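Local structure of protease (Penicillium cyclopium, 5Z6O) at residues E34-Y39 against K130-M135; A144-A149 against A176-V181; I184-N189 against S225-A230; L205-K210 against K274-G279. The protein cleaves proteins as a subtilisin-like serine endopeptidase of the peptidase S8 family, probably hydrolysing substrates such as casein, gelatin and type IV collagen. One frame throughout, in Å; residues are numbered along the deposited sequence.

Interaction 1: E34-Y39 against K130-M135; sequences EGIVIY and KSVMNM
Y39 and V132 anchor the pairing of two neighbouring parallel strands, 37-39 and 131-135. The backbone bonds form its polar part. Y39 N gives a short, nearly straight bond of 2.7 Å to V132 O (171° at the hydrogen). V132 N reaches V37 O at 2.9 Å, and N134 N reaches Y39 O at 2.9 Å. Y39 therefore bonds to the residues on either side of M133, the parallel ladder pattern. A weaker CA-H contact, I38 CA to V132 O at 3.3 Å, adds to it. Before the ladder begins, a water bridges the segments by donating to both G35 O and K130 O.

Apolar contacts form the second group. I38 and V132 run alongside one another on the same face, with I38 CG1 4.0 Å from V132 CB. I36 brings its CG2 to 4.2 Å from V132 CG2, and both residues meet helix 227-245. On the other face Y39 and M133 turn to helix 108-124. Chi1 (-64°) sets CG of Y39 beside the backbone N, and chi2 (-86°) turns the ring so that CD2 comes to 3.4 Å from V132 O, at the ring edge, while Y39 OH bonds to D121.

V37 N is buried without a partner, so the polar matching is imperfect at the start of the ladder; further on, backbone bonding and apolar faces knit the strands into the core.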
loop_
_atom_site.group_PDB
_atom_site.type_symbol
_atom_site.label_atom_id
_atom_site.label_comp_id
_atom_site.label_asym_id
_atom_site.label_seq_id
_atom_site.Cartn_x
_atom_site.Cartn_y
_atom_site.Cartn_z
ATOM N N GLU A 34 1.472 -9.473 -12.354
ATOM C CA GLU A 34 1.076 -9.062 -13.695
ATOM C C GLU A 34 -0.425 -9.198 -13.890
ATOM O O GLU A 34 -1.038 -10.149 -13.414
ATOM C CB GLU A 34 1.804 -9.922 -14.752
ATOM C CG GLU A 34 1.635 -9.394 -16.184
ATOM C CD GLU A 34 2.645 -10.013 -17.163
ATOM O OE1 GLU A 34 2.762 -11.255 -17.191
ATOM O OE2 GLU A 34 3.324 -9.250 -17.885
ATOM N N GLY A 35 -1.017 -8.225 -14.565
ATOM C CA GLY A 35 -2.433 -8.260 -14.835
ATOM C C GLY A 35 -3.311 -7.715 -13.738
ATOM O O GLY A 35 -4.541 -7.679 -13.905
ATOM N N ILE A 36 -2.732 -7.294 -12.618
ATOM C CA ILE A 36 -3.496 -6.689 -11.526
ATOM C C ILE A 36 -3.355 -5.174 -11.595
ATOM O O ILE A 36 -2.255 -4.664 -11.792
ATOM C CB ILE A 36 -3.012 -7.195 -10.161
ATOM C CG1 ILE A 36 -3.025 -8.717 -10.131
ATOM C CG2 ILE A 36 -3.934 -6.631 -9.055
ATOM C CD1 ILE A 36 -4.435 -9.313 -10.378
ATOM N N VAL A 37 -4.460 -4.448 -11.380
ATOM C CA VAL A 37 -4.463 -2.986 -11.383
ATOM C C VAL A 37 -4.408 -2.497 -9.943
ATOM O O VAL A 37 -5.185 -2.963 -9.092
ATOM C CB VAL A 37 -5.716 -2.443 -12.089
ATOM C CG1 VAL A 37 -5.722 -0.918 -12.043
ATOM C CG2 VAL A 37 -5.758 -2.972 -13.528
ATOM N N ILE A 38 -3.502 -1.570 -9.665
ATOM C CA ILE A 38 -3.378 -0.936 -8.358
ATOM C C ILE A 38 -3.746 0.533 -8.503
ATOM O O ILE A 38 -3.075 1.277 -9.229
ATOM C CB ILE A 38 -1.956 -1.063 -7.799
ATOM C CG1 ILE A 38 -1.577 -2.537 -7.590
ATOM C CG2 ILE A 38 -1.884 -0.342 -6.467
ATOM C CD1 ILE A 38 -0.052 -2.755 -7.336
ATOM N N TYR A 39 -4.754 0.979 -7.753
ATOM C CA TYR A 39 -5.103 2.395 -7.740
ATOM C C TYR A 39 -4.381 3.083 -6.592
ATOM O O TYR A 39 -4.600 2.739 -5.431
ATOM C CB TYR A 39 -6.612 2.574 -7.571
ATOM C CG TYR A 39 -7.388 2.005 -8.729
ATOM C CD1 TYR A 39 -7.627 2.780 -9.873
ATOM C CD2 TYR A 39 -7.899 0.696 -8.676
ATOM C CE1 TYR A 39 -8.341 2.283 -10.938
ATOM C CE2 TYR A 39 -8.605 0.173 -9.762
ATOM C CZ TYR A 39 -8.823 0.986 -10.880
ATOM O OH TYR A 39 -9.530 0.477 -11.933
ATOM N N LYS A 130 -10.200 -8.486 -8.741
ATOM C CA LYS A 130 -8.758 -8.581 -8.943
ATOM C C LYS A 130 -8.173 -7.192 -9.141
ATOM O O LYS A 130 -7.404 -6.913 -10.061
ATOM C CB LYS A 130 -8.439 -9.537 -10.091
ATOM C CG LYS A 130 -9.312 -9.426 -11.303
ATOM C CD LYS A 130 -8.920 -10.541 -12.296
ATOM C CE LYS A 130 -9.115 -10.131 -13.752
ATOM N NZ LYS A 130 -10.534 -10.250 -14.192
ATOM N N SER A 131 -8.530 -6.280 -8.233
ATOM C CA SER A 131 -8.100 -4.884 -8.249
ATOM C C SER A 131 -7.655 -4.535 -6.841
ATOM O O SER A 131 -8.186 -5.100 -5.880
ATOM C CB SER A 131 -9.223 -3.873 -8.618
ATOM O OG SER A 131 -9.713 -4.016 -9.926
ATOM N N VAL A 132 -6.746 -3.540 -6.725
ATOM C CA VAL A 132 -6.176 -3.150 -5.436
ATOM C C VAL A 132 -6.215 -1.637 -5.337
ATOM O O VAL A 132 -5.993 -0.933 -6.329
ATOM C CB VAL A 132 -4.720 -3.685 -5.309
ATOM C CG1 VAL A 132 -4.002 -3.049 -4.109
ATOM C CG2 VAL A 132 -4.756 -5.200 -5.208
ATOM N N MET A 133 -6.562 -1.133 -4.159
ATOM C CA MET A 133 -6.510 0.293 -3.916
ATOM C C MET A 133 -5.635 0.544 -2.710
ATOM O O MET A 133 -5.791 -0.118 -1.683
ATOM C CB MET A 133 -7.920 0.856 -3.682
ATOM C CG MET A 133 -7.915 2.356 -3.396
ATOM S SD MET A 133 -9.564 3.058 -3.088
ATOM C CE MET A 133 -10.276 3.019 -4.724
ATOM N N ASN A 134 -4.736 1.512 -2.822
ATOM C CA ASN A 134 -3.890 1.884 -1.696
ATOM C C ASN A 134 -4.265 3.285 -1.216
ATOM O O ASN A 134 -4.274 4.238 -2.006
ATOM C CB ASN A 134 -2.418 1.855 -2.063
ATOM C CG ASN A 134 -1.540 2.124 -0.843
ATOM O OD1 ASN A 134 -1.389 1.257 0.033
ATOM N ND2 ASN A 134 -1.000 3.324 -0.754
ATOM N N MET A 135 -4.477 3.436 0.095
ATOM C CA MET A 135 -4.832 4.745 0.666
ATOM C C MET A 135 -3.837 5.044 1.774
ATOM O O MET A 135 -4.006 4.573 2.891
ATOM C CB MET A 135 -6.262 4.799 1.208
ATOM C CG MET A 135 -7.266 4.905 0.058
ATOM S SD MET A 135 -8.969 5.272 0.692
ATOM C CE MET A 135 -8.794 6.895 1.394
HETATM O O HOH W 1 -6.890 -6.696 -12.875
#

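Interaction 2: A144-A149 against A176-V181; sequences AMNDAA and ASAPNV. With CA (calcium ion), chain B.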
loop_
_atom_site.group_PDB
_atom_site.type_symbol
_atom_site.label_atom_id
_atom_site.label_comp_id
_atom_site.label_asym_id
_atom_site.label_seq_id
_atom_site.Cartn_x
_atom_site.Cartn_y
_atom_site.Cartn_z
ATOM N N ALA A 144 -18.811 9.066 6.894
ATOM C CA ALA A 144 -18.892 9.097 5.434
ATOM C C ALA A 144 -17.643 8.477 4.801
ATOM O O ALA A 144 -17.734 7.719 3.829
ATOM C CB ALA A 144 -19.056 10.527 4.939
ATOM N N MET A 145 -16.476 8.814 5.321
ATOM C CA MET A 145 -15.255 8.192 4.804
ATOM C C MET A 145 -15.242 6.680 5.052
ATOM O O MET A 145 -14.841 5.900 4.169
ATOM C CB MET A 145 -14.043 8.890 5.414
ATOM C CG MET A 145 -12.709 8.224 5.090
ATOM S SD MET A 145 -12.393 8.481 3.330
ATOM C CE MET A 145 -12.318 10.254 3.308
ATOM N N ASN A 146 -15.687 6.228 6.235
ATOM C CA ASN A 146 -15.752 4.794 6.491
ATOM C C ASN A 146 -16.742 4.093 5.572
ATOM O O ASN A 146 -16.466 2.989 5.091
ATOM C CB ASN A 146 -16.113 4.519 7.944
ATOM C CG ASN A 146 -14.931 4.667 8.876
ATOM O OD1 ASN A 146 -13.886 5.195 8.502
ATOM N ND2 ASN A 146 -15.074 4.162 10.081
ATOM N N ASP A 147 -17.908 4.716 5.310
ATOM C CA ASP A 147 -18.861 4.130 4.358
ATOM C C ASP A 147 -18.251 4.007 2.969
ATOM O O ASP A 147 -18.494 3.011 2.261
ATOM C CB ASP A 147 -20.123 4.979 4.231
ATOM C CG ASP A 147 -20.980 4.945 5.488
ATOM O OD1 ASP A 147 -20.782 4.043 6.324
ATOM O OD2 ASP A 147 -21.838 5.856 5.590
ATOM N N ALA A 148 -17.563 5.059 2.522
ATOM C CA ALA A 148 -16.960 5.025 1.190
ATOM C C ALA A 148 -15.935 3.899 1.092
ATOM O O ALA A 148 -15.880 3.181 0.079
ATOM C CB ALA A 148 -16.311 6.364 0.881
ATOM N N ALA A 149 -15.099 3.758 2.121
ATOM C CA ALA A 149 -14.099 2.678 2.124
ATOM C C ALA A 149 -14.753 1.300 2.096
ATOM O O ALA A 149 -14.317 0.385 1.352
ATOM C CB ALA A 149 -13.194 2.802 3.342
ATOM N N ALA A 176 -8.982 4.138 8.557
ATOM C CA ALA A 176 -8.359 3.004 9.245
ATOM C C ALA A 176 -9.369 2.169 10.016
ATOM O O ALA A 176 -9.193 0.948 10.148
ATOM C CB ALA A 176 -7.277 3.493 10.202
ATOM N N SER A 177 -10.421 2.802 10.552
ATOM C CA SER A 177 -11.401 2.107 11.373
ATOM C C SER A 177 -12.533 1.501 10.561
ATOM O O SER A 177 -13.448 0.923 11.151
ATOM C CB SER A 177 -11.983 3.069 12.435
ATOM O OG SER A 177 -12.592 4.160 11.799
ATOM N N ALA A 178 -12.490 1.604 9.232
ATOM C CA ALA A 178 -13.632 1.224 8.410
ATOM C C ALA A 178 -13.805 -0.286 8.336
ATOM O O ALA A 178 -12.831 -1.041 8.463
ATOM C CB ALA A 178 -13.483 1.770 6.987
ATOM N N PRO A 179 -15.035 -0.745 8.055
ATOM C CA PRO A 179 -15.286 -2.191 7.956
ATOM C C PRO A 179 -14.560 -2.803 6.764
ATOM O O PRO A 179 -14.624 -2.282 5.648
ATOM C CB PRO A 179 -16.809 -2.280 7.781
ATOM C CG PRO A 179 -17.348 -0.915 8.173
ATOM C CD PRO A 179 -16.271 0.048 7.850
ATOM N N ASN A 180 -13.862 -3.913 7.015
ATOM C CA ASN A 180 -13.323 -4.797 5.983
ATOM C C ASN A 180 -12.130 -4.262 5.215
ATOM O O ASN A 180 -11.773 -4.886 4.194
ATOM C CB ASN A 180 -14.403 -5.153 4.952
ATOM C CG ASN A 180 -15.611 -5.774 5.605
ATOM O OD1 ASN A 180 -15.477 -6.732 6.374
ATOM N ND2 ASN A 180 -16.786 -5.211 5.346
ATOM N N VAL A 181 -11.524 -3.146 5.624
ATOM C CA VAL A 181 -10.291 -2.687 4.983
ATOM C C VAL A 181 -9.138 -3.403 5.634
ATOM O O VAL A 181 -9.306 -4.042 6.673
ATOM C CB VAL A 181 -10.110 -1.158 5.089
ATOM C CG1 VAL A 181 -11.230 -0.430 4.363
ATOM C CG2 VAL A 181 -10.031 -0.721 6.538
HETATM CA CA CA B . -9.425 -5.325 8.900
HETATM O O HOH W 2 -11.915 -4.453 9.020
HETATM O O HOH W 3 -10.029 -6.905 7.249
HETATM O O HOH W 4 -9.192 -5.198 11.139
HETATM O O HOH W 5 -9.305 -3.122 9.554
HETATM O O HOH W 6 -10.472 -7.034 10.242
#
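S177 OG is held by two groups: it accepts a hydrogen bond from N146 ND2 at 3.0 Å, straight at 170° and in the plane of the amide, and it also bonds to S173 O. The other end of the same amide, N146 OD1, bonds to S174 OG, so the group is fixed against turning about its last torsion. N146 gets there with CG beside its own backbone N (chi1 -79°), and the flat amide then lies against A178, its CG 3.7 Å from A178 CB. An alanine in place of N146 would probably leave S177 OG and S174 OG without their amide partner and open a gap beside A178.

One helical turn on, A149 adds a small apolar patch. Its CB touches A178 CB at 3.8 Å and V181 CG1 at 3.9 Å, while the ring of P179 borders the N146 carbonyl.

A178 to V181 form a type II turn whose far side faces calcium. V181 O binds the metal at 2.6 Å, with D204 as a further ligand, and N180 N donates to a metal-bound water at 2.8 Å. Helix 143-154 thus grips one side of the loop by amide and methyl contacts, while the ion holds the other through carbonyl and water.

Interaction 3: I184-N189 against S225-A230; sequences IAASTN and SGTSMA. With PMS (phenylmethanesulfonic acid), chain C.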
loop_
_atom_site.group_PDB
_atom_site.type_symbol
_atom_site.label_atom_id
_atom_site.label_comp_id
_atom_site.label_asym_id
_atom_site.label_seq_id
_atom_site.Cartn_x
_atom_site.Cartn_y
_atom_site.Cartn_z
ATOM N N ILE A 184 -2.893 -1.104 8.170
ATOM C CA ILE A 184 -1.488 -1.528 8.207
ATOM C C ILE A 184 -0.703 -0.610 9.143
ATOM O O ILE A 184 -0.681 0.609 8.955
ATOM C CB ILE A 184 -0.852 -1.516 6.802
ATOM C CG1 ILE A 184 -1.746 -2.200 5.758
ATOM C CG2 ILE A 184 0.525 -2.159 6.844
ATOM C CD1 ILE A 184 -2.171 -3.620 6.201
ATOM N N ALA A 185 -0.026 -1.200 10.126
ATOM C CA ALA A 185 0.875 -0.471 11.008
ATOM C C ALA A 185 2.311 -0.595 10.515
ATOM O O ALA A 185 2.629 -1.424 9.653
ATOM C CB ALA A 185 0.749 -0.990 12.453
ATOM N N ALA A 186 3.181 0.270 11.041
ATOM C CA ALA A 186 4.534 0.426 10.510
ATOM C C ALA A 186 5.577 -0.255 11.394
ATOM O O ALA A 186 5.606 -0.027 12.609
ATOM C CB ALA A 186 4.881 1.903 10.372
ATOM N N SER A 187 6.473 -1.042 10.780
ATOM C CA SER A 187 7.545 -1.706 11.518
ATOM C C SER A 187 8.895 -1.100 11.151
ATOM O O SER A 187 9.020 -0.397 10.147
ATOM C CB SER A 187 7.556 -3.219 11.228
ATOM O OG SER A 187 7.991 -3.514 9.900
ATOM N N THR A 188 9.932 -1.420 11.955
ATOM C CA THR A 188 11.282 -0.914 11.715
ATOM C C THR A 188 12.189 -2.058 11.285
ATOM O O THR A 188 11.818 -3.225 11.366
ATOM C CB THR A 188 11.871 -0.285 12.978
ATOM O OG1 THR A 188 12.076 -1.342 13.960
ATOM C CG2 THR A 188 10.910 0.756 13.540
ATOM N N ASN A 189 13.431 -1.717 10.905
ATOM C CA ASN A 189 14.341 -2.730 10.370
ATOM C C ASN A 189 14.839 -3.688 11.441
ATOM O O ASN A 189 15.323 -4.760 11.085
ATOM C CB ASN A 189 15.541 -2.100 9.607
ATOM C CG ASN A 189 16.402 -1.154 10.448
ATOM O OD1 ASN A 189 17.495 -0.777 10.015
ATOM N ND2 ASN A 189 15.918 -0.734 11.589
ATOM N N SER A 225 9.478 7.951 6.077
ATOM C CA SER A 225 8.915 7.111 7.130
ATOM C C SER A 225 7.466 7.463 7.382
ATOM O O SER A 225 7.082 8.638 7.350
ATOM C CB SER A 225 9.655 7.261 8.464
ATOM O OG SER A 225 11.004 6.915 8.323
ATOM N N GLY A 226 6.672 6.449 7.678
ATOM C CA GLY A 226 5.288 6.640 8.053
ATOM C C GLY A 226 4.515 5.378 7.771
ATOM O O GLY A 226 4.972 4.483 7.069
ATOM N N THR A 227 3.327 5.284 8.365
ATOM C CA THR A 227 2.453 4.184 7.948
ATOM C C THR A 227 2.039 4.341 6.481
ATOM O O THR A 227 1.606 3.363 5.864
ATOM C CB THR A 227 1.198 4.086 8.814
ATOM O OG1 THR A 227 0.522 5.329 8.819
ATOM C CG2 THR A 227 1.540 3.715 10.290
ATOM N N SER A 228 2.186 5.554 5.914
ATOM C CA SER A 228 2.036 5.728 4.466
ATOM C C SER A 228 2.968 4.825 3.678
ATOM O O SER A 228 2.658 4.465 2.533
ATOM C CB SER A 228 2.312 7.195 4.044
ATOM O OG SER A 228 1.304 8.058 4.575
ATOM N N MET A 229 4.160 4.549 4.217
ATOM C CA MET A 229 5.125 3.679 3.551
ATOM C C MET A 229 4.823 2.201 3.770
ATOM O O MET A 229 5.211 1.353 2.958
ATOM C CB MET A 229 6.531 3.983 4.080
ATOM C CG MET A 229 7.168 5.282 3.526
ATOM S SD MET A 229 6.296 6.797 4.016
ATOM C CE MET A 229 5.611 7.357 2.481
ATOM N N ALA A 230 4.125 1.891 4.849
ATOM C CA ALA A 230 3.801 0.523 5.204
ATOM C C ALA A 230 2.663 -0.001 4.327
ATOM O O ALA A 230 2.794 -1.053 3.693
ATOM C CB ALA A 230 3.430 0.491 6.697
HETATM C C PMS C . 0.828 10.393 5.446
HETATM S S PMS C . 2.160 9.166 5.327
HETATM C C1 PMS C . -0.296 9.891 6.365
HETATM C C2 PMS C . -0.651 8.549 6.436
HETATM C C3 PMS C . -1.679 8.139 7.274
HETATM C C4 PMS C . -2.359 9.062 8.054
HETATM C C5 PMS C . -2.008 10.401 7.978
HETATM C C6 PMS C . -0.975 10.811 7.153
HETATM O O2S PMS C . 3.456 9.784 4.894
HETATM O O1S PMS C . 2.504 8.583 6.665
#
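A186 and T227 mark the nearest approach of the two backbones, their CA atoms 5.0 Å apart, where strand 184-187 passes the beginning of helix 227-245. The first turn of that helix is weakly bonded: M229 N reaches G226 O at 3.0 Å, and the bond from A230 N to T227 O is weak. G226 adopts an extended backbone shape (phi 156°) at which a side chain would collide with the bound inhibitor and with the preceding carbonyl.

The segments meet by van der Waals contact. A230 makes the closest approach: its CB sits 3.6 Å from A185 O and 3.9 Å from I184 CG2, and it also reaches A186. T227 splits its two branches between different tasks. CG2, anti to the carbonyl carbon, rests 3.8 Å from A186 CB, whereas OG1 (chi1 55°) leaves the strand and bonds to N165 OD1 and G164 N. An alanine here would lack both branches, and would probably leave the N165 amide without the mate that holds its orientation and open a gap beside A186.

Next to it, S228 OG is joined covalently to the sulfur of phenylmethanesulfonic acid (1.6 Å). S228 N donates to inhibitor O1S at 3.1 Å, and N165 ND2 also bonds to the inhibitor, an arrangement consistent with the oxyanion hole of subtilisins. The chemistry implies a division of labour: apolar methyls seat the helix start on the strand, while the polar branch of T227 probably steadies N165, which in turn bonds the inhibitor beside the likely catalytic serine.

Interaction 4: L205-K210 against K274-G279; sequences LYAPGK and KLLYNG
L275 presses CD1 against the Y206 backbone and CB, making one bump of this contact. Its CB leaves the partner segment, and CG stands anti to the backbone N (chi1 175°). The next torsion (chi2 61°) then brings CD1 back to fit against the opposite backbone, 3.5 Å from Y206 O and 3.9 Å from A207 CA. The hollow it fills is formed by these backbone atoms, the CB of Y206 and, further off, the CD of P208.

A second pair of bumps works the other way. L205 CD1 packs against the L276 peptide, 3.7 Å from L276 N and 3.9 Å from L276 CB. L276 in turn places CD2 4.1 Å from A207 CB, and it also touches H233 and A237 of helix 227-245, so the leucine wedges between strand and helix.

Two backbone bonds set the spacing for this interlocking. Y206 N donates to K274 O at 2.9 Å (165° at the hydrogen), and L276 N returns a bond of 3.0 Å to Y206 O; both flank L275 in a single bridge. K274 O also lies in plane at the edge of the Y206 ring. Beyond the contact, Y206 OH bonds to S193, and K274 NZ to the carbonyls of V257 and A260.

The chain near its C terminus thus meets the outermost strand of the large parallel sheet, 205-208, at that one bridge and joins it to the small antiparallel pair 261-262 and 274-275, closing off that margin of the subtilisin-like alpha/beta fold.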
loop_
_atom_site.group_PDB
_atom_site.type_symbol
_atom_site.label_atom_id
_atom_site.label_comp_id
_atom_site.label_asym_id
_atom_site.label_seq_id
_atom_site.Cartn_x
_atom_site.Cartn_y
_atom_site.Cartn_z
ATOM N N LEU A 205 -2.176 -6.019 10.333
ATOM C CA LEU A 205 -0.782 -6.489 10.398
ATOM C C LEU A 205 0.167 -5.299 10.261
ATOM O O LEU A 205 -0.246 -4.171 9.985
ATOM C CB LEU A 205 -0.469 -7.544 9.328
ATOM C CG LEU A 205 -0.467 -7.066 7.893
ATOM C CD1 LEU A 205 0.492 -7.961 7.059
ATOM C CD2 LEU A 205 -1.864 -7.188 7.263
ATOM N N TYR A 206 1.450 -5.582 10.462
ATOM C CA TYR A 206 2.565 -4.656 10.276
ATOM C C TYR A 206 3.191 -4.863 8.909
ATOM O O TYR A 206 3.202 -5.978 8.378
ATOM C CB TYR A 206 3.685 -4.873 11.329
ATOM C CG TYR A 206 3.379 -4.240 12.682
ATOM C CD1 TYR A 206 2.504 -4.864 13.602
ATOM C CD2 TYR A 206 3.950 -3.002 13.027
ATOM C CE1 TYR A 206 2.207 -4.242 14.840
ATOM C CE2 TYR A 206 3.676 -2.384 14.257
ATOM C CZ TYR A 206 2.819 -3.007 15.147
ATOM O OH TYR A 206 2.597 -2.356 16.339
ATOM N N ALA A 207 3.787 -3.788 8.389
ATOM C CA ALA A 207 4.650 -3.885 7.223
ATOM C C ALA A 207 5.727 -2.841 7.382
ATOM O O ALA A 207 5.550 -1.887 8.154
ATOM C CB ALA A 207 3.864 -3.659 5.920
ATOM N N PRO A 208 6.836 -2.964 6.653
ATOM C CA PRO A 208 7.960 -2.035 6.830
ATOM C C PRO A 208 7.527 -0.603 6.584
ATOM O O PRO A 208 6.914 -0.294 5.557
ATOM C CB PRO A 208 8.969 -2.502 5.774
ATOM C CG PRO A 208 8.756 -3.984 5.729
ATOM C CD PRO A 208 7.223 -4.136 5.837
ATOM N N GLY A 209 7.876 0.276 7.525
ATOM C CA GLY A 209 7.357 1.625 7.440
ATOM C C GLY A 209 8.326 2.689 7.858
ATOM O O GLY A 209 7.991 3.869 7.775
ATOM N N LYS A 210 9.512 2.319 8.338
ATOM C CA LYS A 210 10.492 3.326 8.740
ATOM C C LYS A 210 11.696 3.243 7.833
ATOM O O LYS A 210 12.236 2.142 7.602
ATOM C CB LYS A 210 10.920 3.138 10.201
ATOM C CG LYS A 210 12.032 4.132 10.621
ATOM C CD LYS A 210 12.331 4.011 12.122
ATOM C CE LYS A 210 13.333 5.089 12.560
ATOM N NZ LYS A 210 14.699 4.641 12.258
ATOM N N LYS A 274 1.897 -9.607 13.917
ATOM C CA LYS A 274 2.128 -10.221 12.610
ATOM C C LYS A 274 2.773 -9.235 11.652
ATOM O O LYS A 274 2.421 -8.057 11.628
ATOM C CB LYS A 274 0.810 -10.722 12.003
ATOM C CG LYS A 274 0.449 -12.112 12.580
ATOM C CD LYS A 274 -0.779 -12.723 11.956
ATOM C CE LYS A 274 -0.907 -14.222 12.338
ATOM N NZ LYS A 274 -0.639 -15.190 11.199
ATOM N N LEU A 275 3.743 -9.733 10.902
ATOM C CA LEU A 275 4.521 -8.942 9.944
ATOM C C LEU A 275 4.354 -9.540 8.552
ATOM O O LEU A 275 4.508 -10.753 8.384
ATOM C CB LEU A 275 6.006 -8.955 10.325
ATOM C CG LEU A 275 6.923 -8.231 9.280
ATOM C CD1 LEU A 275 6.559 -6.753 9.136
ATOM C CD2 LEU A 275 8.370 -8.374 9.747
ATOM N N LEU A 276 4.120 -8.684 7.549
ATOM C CA LEU A 276 3.955 -9.118 6.160
ATOM C C LEU A 276 5.054 -10.086 5.726
ATOM O O LEU A 276 6.238 -9.800 5.883
ATOM C CB LEU A 276 4.006 -7.884 5.258
ATOM C CG LEU A 276 3.845 -8.054 3.726
ATOM C CD1 LEU A 276 2.495 -8.739 3.438
ATOM C CD2 LEU A 276 3.968 -6.660 3.068
ATOM N N TYR A 277 4.640 -11.193 5.099
ATOM C CA TYR A 277 5.539 -12.210 4.540
ATOM C C TYR A 277 4.915 -12.737 3.258
ATOM O O TYR A 277 3.725 -13.057 3.264
ATOM C CB TYR A 277 5.718 -13.347 5.543
ATOM C CG TYR A 277 6.571 -14.462 5.022
ATOM C CD1 TYR A 277 7.899 -14.236 4.667
ATOM C CD2 TYR A 277 6.053 -15.737 4.875
ATOM C CE1 TYR A 277 8.693 -15.295 4.160
ATOM C CE2 TYR A 277 6.821 -16.772 4.402
ATOM C CZ TYR A 277 8.127 -16.552 4.038
ATOM O OH TYR A 277 8.877 -17.609 3.554
ATOM N N ASN A 278 5.693 -12.839 2.161
ATOM C CA ASN A 278 5.085 -13.175 0.869
ATOM C C ASN A 278 4.947 -14.679 0.631
ATOM O O ASN A 278 4.426 -15.060 -0.415
ATOM C CB ASN A 278 5.860 -12.503 -0.322
ATOM C CG ASN A 278 7.226 -13.143 -0.622
ATOM O OD1 ASN A 278 7.866 -12.792 -1.626
ATOM N ND2 ASN A 278 7.683 -14.031 0.222
ATOM N N GLY A 279 5.382 -15.530 1.565
ATOM C CA GLY A 279 5.133 -16.953 1.455
ATOM C C GLY A 279 6.076 -17.703 0.531
ATOM O O GLY A 279 5.775 -18.837 0.142
#

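How the interactions relate
From the N terminus, interaction 1 comes first: it joins 34-39 to 130-135 and closes a 90-residue excursion that carries D42 and H73 of the charge relay. Interaction 2 follows in series, with a 26-residue loop from helix 143-154 to the calcium-side turn; its second segment leads directly into strand 182-187. Interactions 3 and 4 cross, since 205-210 lies between 184-189 and 225-230, while 274-279 comes after both. They touch directly, with probable hydrogen bonds S187 N to A207 O and G226 N to G209 O. Interactions 1, 3 and 4 share one parallel sheet, tying its middle and outer edge to the helix that starts at the likely catalytic serine.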